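Local coordinates for epoxide hydrolase (PDB 3G02), which hydrolyses epoxides to vicinal diols, here as an enantioselective variant of an alpha/beta-hydrolase-fold enzyme obtained by directed evolution, at the interface of chains A and B. Coordinates in Å, arbitrary orientation; residue numbers count along the deposited sequence, not the author numbering. Chains: chain A/B, Epoxide hydrolase.

Contact 1: the interface of chains A and B. Residues chain A 44-46, 49; chain B 160-161.
B:Leu161 is the main contributor to this patch and packs its side chain against A:Pro44, A:Thr45 and A:Leu49. Chain A hides 87 Å² of its surface, over half of the 163 Å² hidden in the patch. CB of B:Leu161 lies 3.9 Å from CD1, one branch of A:Leu49, and the two leucine side chains cross at a slant. CG is anti to the carbonyl carbon (chi1 -58°), which turns the isopropyl end toward the chain A loop. CD2 is the branch that does the touching. CD2 of B:Leu161 comes to 3.4 Å from the backbone O of A:Pro44 and to 3.7 Å from CA of A:Thr45. This methyl therefore rests on the main chain of the loop and not on the side chain of A:Thr45.

The second touch is made by A:Tyr46. Its CG is anti to the backbone N (chi1 170°), and the ring edge is presented to chain B. The carbonyl O of B:Leu161 lies at that edge, in the ring plane, 3.5 Å from CD1 of A:Tyr46. The slightly positive ring hydrogen there may favour this carbonyl. CB of A:Tyr46 meets the preceding carbonyl, O of B:Pro160, at 3.4 Å.

No polar bond joins the chains in this patch. The contact rests on apolar packing and on carbon-to-carbonyl touches. On chain A it is formed by the loop after helix 26-38 and by the 3-10 helix 47-49. On chain B it is formed by the loop between strand 143-148 and helix 167-180.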
ATOM      1  N   PRO A  44     -11.724 -12.011 -10.643  1.00 10.09           N
ATOM      2  CA  PRO A  44     -12.288 -12.303  -9.330  1.00  9.94           C
ATOM      3  C   PRO A  44     -11.358 -13.191  -8.506  1.00  9.41           C
ATOM      4  O   PRO A  44     -10.668 -14.066  -9.044  1.00  9.58           O
ATOM      5  CB  PRO A  44     -13.590 -13.046  -9.653  1.00 10.16           C
ATOM      6  CG  PRO A  44     -13.474 -13.460 -11.069  1.00 11.62           C
ATOM      7  CD  PRO A  44     -12.591 -12.475 -11.743  1.00 10.52           C
ATOM      8  N   THR A  45     -11.313 -12.925  -7.208  1.00  8.69           N
ATOM      9  CA  THR A  45     -10.527 -13.735  -6.284  1.00  8.15           C
ATOM     10  C   THR A  45     -11.389 -14.014  -5.065  1.00  8.11           C
ATOM     11  O   THR A  45     -12.402 -13.344  -4.845  1.00  8.19           O
ATOM     12  CB  THR A  45      -9.240 -13.009  -5.817  1.00  8.22           C
ATOM     13  OG1 THR A  45      -9.598 -11.756  -5.223  1.00  7.62           O
ATOM     14  CG2 THR A  45      -8.273 -12.777  -6.975  1.00  7.71           C
ATOM     15  N   TYR A  46     -10.985 -15.000  -4.272  1.00  8.21           N
ATOM     16  CA  TYR A  46     -11.638 -15.260  -2.996  1.00  8.22           C
ATOM     17  C   TYR A  46     -11.821 -13.957  -2.217  1.00  8.01           C
ATOM     18  O   TYR A  46     -12.906 -13.671  -1.712  1.00  7.89           O
ATOM     19  CB  TYR A  46     -10.829 -16.271  -2.178  1.00  8.80           C
ATOM     20  CG  TYR A  46     -11.292 -16.439  -0.747  1.00  9.45           C
ATOM     21  CD1 TYR A  46     -12.447 -17.166  -0.448  1.00  9.81           C
ATOM     22  CD2 TYR A  46     -10.564 -15.891   0.312  1.00  9.27           C
ATOM     23  CE1 TYR A  46     -12.871 -17.330   0.871  1.00  9.88           C
ATOM     24  CE2 TYR A  46     -10.983 -16.046   1.633  1.00  9.62           C
ATOM     25  CZ  TYR A  46     -12.137 -16.769   1.905  1.00 10.01           C
ATOM     26  OH  TYR A  46     -12.556 -16.934   3.207  1.00 12.08           O
ATOM     27  N   LEU A  49     -14.441 -11.446  -3.489  1.00  9.35           N
ATOM     28  CA  LEU A  49     -15.802 -11.976  -3.450  1.00  9.83           C
ATOM     29  C   LEU A  49     -16.372 -12.033  -2.037  1.00 10.59           C
ATOM     30  O   LEU A  49     -17.466 -12.556  -1.829  1.00 11.11           O
ATOM     31  CB  LEU A  49     -15.847 -13.357  -4.103  1.00  9.74           C
ATOM     32  CG  LEU A  49     -15.557 -13.384  -5.609  1.00 10.06           C
ATOM     33  CD1 LEU A  49     -15.359 -14.812  -6.110  1.00 10.66           C
ATOM     34  CD2 LEU A  49     -16.641 -12.658  -6.415  1.00 11.38           C
TER
ATOM     35  N   PRO B 160      -8.482 -21.054  -5.012  1.00 10.40           N
ATOM     36  CA  PRO B 160      -9.939 -21.165  -5.130  1.00 10.73           C
ATOM     37  C   PRO B 160     -10.693 -19.873  -4.832  1.00 11.15           C
ATOM     38  O   PRO B 160     -10.215 -19.025  -4.067  1.00 10.93           O
ATOM     39  CB  PRO B 160     -10.288 -22.220  -4.080  1.00 11.09           C
ATOM     40  CG  PRO B 160      -9.070 -23.052  -3.981  1.00 10.93           C
ATOM     41  CD  PRO B 160      -7.931 -22.092  -4.122  1.00 10.41           C
ATOM     42  N   LEU B 161     -11.877 -19.743  -5.422  1.00 11.34           N
ATOM     43  CA  LEU B 161     -12.739 -18.586  -5.186  1.00 11.77           C
ATOM     44  C   LEU B 161     -13.663 -18.768  -3.987  1.00 12.46           C
ATOM     45  O   LEU B 161     -14.145 -17.786  -3.418  1.00 12.30           O
ATOM     46  CB  LEU B 161     -13.593 -18.301  -6.425  1.00 11.66           C
ATOM     47  CG  LEU B 161     -12.873 -18.025  -7.743  1.00 11.40           C
ATOM     48  CD1 LEU B 161     -13.880 -17.769  -8.851  1.00 11.71           C
ATOM     49  CD2 LEU B 161     -11.927 -16.840  -7.610  1.00 11.66           C
TER

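Contact 2: the interface of chains A and B. Residues chain A 31, 268, 303, 306; chain B 40-41, 43.
The ends of two lid helices of chain A, 260-268 and 292-304, and A:Glu306, just after helix 292-304, receive B:Lys40 and B:Pro43, which lie in the loop after helix 26-38 of chain B. This lid is the helical cap over the hydrolase core.

B:Lys40 runs along the chain A surface. Its CB sits 3.2 Å from the backbone O of A:Ser268, at the C-terminal end of helix 260-268. Further out, CD of B:Lys40 touches CZ2, on the benzene half of the A:Trp303 indole, at 3.5 Å. The chain bends there (chi3 88°), and this bend carries NZ past the indole.

NZ of B:Lys40 makes a long salt bridge, 4.0 Å to OE2 of A:Glu306. A:Asp31 lies a little further away, on helix 26-38. The two carboxylates may together favour a charged lysine. NZ is also linked to chain A by water 2, which is 2.6 Å from NZ of B:Lys40 and bonds in turn to the backbone O of A:Trp303. That water lies over the centre of one face of the indole.

A:Glu306 and B:Pro43 meet tip to tip. The glutamate chain is extended beyond CG, and its carboxylate comes up against the proline ring. OE2 of A:Glu306 is 3.4 Å from CD of B:Pro43, and OE1 of A:Glu306 is 3.6 Å from CG of B:Pro43. The same OE2 thus faces the lysine NZ and touches the proline carbons.

The ion pair is too long for a direct hydrogen bond, and waters join polar atoms of the two chains. Water 1 also joins the chains: it is 2.7 Å from OE2 of A:Glu306 and 2.8 Å from the backbone O of B:Ile41.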
ATOM      1  N   ASP A  31     -10.810  13.016 -21.029  1.00 15.18           N
ATOM      2  CA  ASP A  31      -9.634  12.205 -20.718  1.00 14.80           C
ATOM      3  C   ASP A  31      -9.936  11.260 -19.560  1.00 14.25           C
ATOM      4  O   ASP A  31      -9.607  10.076 -19.617  1.00 14.06           O
ATOM      5  CB  ASP A  31      -8.427  13.089 -20.386  1.00 15.15           C
ATOM      6  CG  ASP A  31      -7.098  12.370 -20.584  1.00 16.91           C
ATOM      7  OD1 ASP A  31      -6.951  11.655 -21.598  1.00 18.20           O
ATOM      8  OD2 ASP A  31      -6.191  12.532 -19.738  1.00 19.33           O
ATOM      9  N   SER A 268      -1.819   7.534  -9.599  1.00  8.08           N
ATOM     10  CA  SER A 268      -1.917   8.494 -10.697  1.00  8.42           C
ATOM     11  C   SER A 268      -2.100   7.815 -12.047  1.00  8.41           C
ATOM     12  O   SER A 268      -2.551   8.457 -12.999  1.00  8.45           O
ATOM     13  CB  SER A 268      -0.670   9.367 -10.744  1.00  8.38           C
ATOM     14  OG  SER A 268      -0.586  10.186  -9.592  1.00  9.37           O
ATOM     15  N   TRP A 303      -8.612  13.260  -8.676  1.00  7.58           N
ATOM     16  CA  TRP A 303      -8.017  12.887  -9.960  1.00  8.30           C
ATOM     17  C   TRP A 303      -7.679  14.115 -10.800  1.00  8.51           C
ATOM     18  O   TRP A 303      -6.551  14.263 -11.291  1.00  8.69           O
ATOM     19  CB  TRP A 303      -8.951  11.971 -10.754  1.00  8.51           C
ATOM     20  CG  TRP A 303      -8.406  11.660 -12.120  1.00  8.66           C
ATOM     21  CD1 TRP A 303      -8.734  12.279 -13.296  1.00  9.59           C
ATOM     22  CD2 TRP A 303      -7.417  10.677 -12.448  1.00  8.25           C
ATOM     23  NE1 TRP A 303      -8.016  11.737 -14.334  1.00 10.07           N
ATOM     24  CE2 TRP A 303      -7.199  10.751 -13.844  1.00  9.01           C
ATOM     25  CE3 TRP A 303      -6.690   9.741 -11.697  1.00  8.89           C
ATOM     26  CZ2 TRP A 303      -6.293   9.918 -14.506  1.00  9.45           C
ATOM     27  CZ3 TRP A 303      -5.782   8.915 -12.357  1.00  9.00           C
ATOM     28  CH2 TRP A 303      -5.595   9.009 -13.748  1.00  9.29           C
ATOM     29  N   GLU A 306      -4.737  16.180  -9.473  1.00  8.84           N
ATOM     30  CA  GLU A 306      -3.526  15.417  -9.136  1.00  9.32           C
ATOM     31  C   GLU A 306      -3.185  15.544  -7.650  1.00  8.45           C
ATOM     32  O   GLU A 306      -2.025  15.740  -7.279  1.00  8.68           O
ATOM     33  CB  GLU A 306      -2.339  15.851 -10.011  1.00  9.38           C
ATOM     34  CG  GLU A 306      -2.542  15.582 -11.499  1.00 10.93           C
ATOM     35  CD  GLU A 306      -1.422  16.129 -12.370  1.00 12.11           C
ATOM     36  OE1 GLU A 306      -1.009  17.294 -12.167  1.00 16.24           O
ATOM     37  OE2 GLU A 306      -0.960  15.394 -13.267  1.00 16.38           O
TER
ATOM     38  N   LYS B  40      -1.498   7.213 -17.100  1.00 17.12           N
ATOM     39  CA  LYS B  40      -0.985   8.517 -16.726  1.00 17.35           C
ATOM     40  C   LYS B  40       0.239   8.420 -15.838  1.00 17.33           C
ATOM     41  O   LYS B  40       0.437   7.430 -15.126  1.00 17.43           O
ATOM     42  CB  LYS B  40      -2.068   9.373 -16.068  1.00 17.66           C
ATOM     43  CG  LYS B  40      -2.832  10.232 -17.054  1.00 19.24           C
ATOM     44  CD  LYS B  40      -3.647  11.304 -16.356  1.00 20.97           C
ATOM     45  CE  LYS B  40      -2.855  12.580 -16.126  1.00 22.03           C
ATOM     46  NZ  LYS B  40      -3.708  13.630 -15.502  1.00 23.47           N
ATOM     47  N   ILE B  41       1.056   9.465 -15.884  0.50 17.19           N
ATOM     48  CA  ILE B  41       2.242   9.566 -15.053  0.50 17.11           C
ATOM     49  C   ILE B  41       2.010  10.687 -14.040  0.50 16.70           C
ATOM     50  O   ILE B  41       1.579  11.784 -14.416  0.50 16.98           O
ATOM     51  CB  ILE B  41       3.517   9.843 -15.904  0.50 17.25           C
ATOM     52  CG1 ILE B  41       3.707   8.769 -16.986  0.50 17.37           C
ATOM     53  CG2 ILE B  41       4.757   9.909 -15.028  0.50 17.28           C
ATOM     54  CD1 ILE B  41       3.227   9.173 -18.370  0.50 18.68           C
ATOM     55  N   PRO B  43       2.494  13.813 -11.605  1.00 13.17           N
ATOM     56  CA  PRO B  43       3.352  14.976 -11.780  1.00 12.68           C
ATOM     57  C   PRO B  43       4.581  14.805 -10.889  1.00 12.57           C
ATOM     58  O   PRO B  43       4.490  14.148  -9.849  1.00 11.82           O
ATOM     59  CB  PRO B  43       2.486  16.130 -11.270  1.00 12.71           C
ATOM     60  CG  PRO B  43       1.525  15.477 -10.304  1.00 12.64           C
ATOM     61  CD  PRO B  43       1.216  14.160 -10.955  1.00 13.22           C
TER
HETATM   62  O   HOH W   1      -0.870  12.672 -13.261  1.00 16.30           O
HETATM   63  O   HOH W   2      -4.945  13.252 -13.195  1.00 27.30           O

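The C-alpha centres of contact 1 and contact 2 are about 30 Å apart. Both use the loop that follows helix 26-38: residues 44-46 of chain A in contact 1, and residues 40, 41 and 43 of chain B in contact 2. The interface is two-fold symmetric, so each chain's loop takes part in both kinds of contact. Contact 1 is apolar, whereas contact 2 adds charge and water. The centre of contact 2 is about 18 Å from A:Tyr315 and that of contact 1 about 29 Å, so probably neither lines the active site. The pairing may represent a dimer, but the structure alone does not show that it forms in solution.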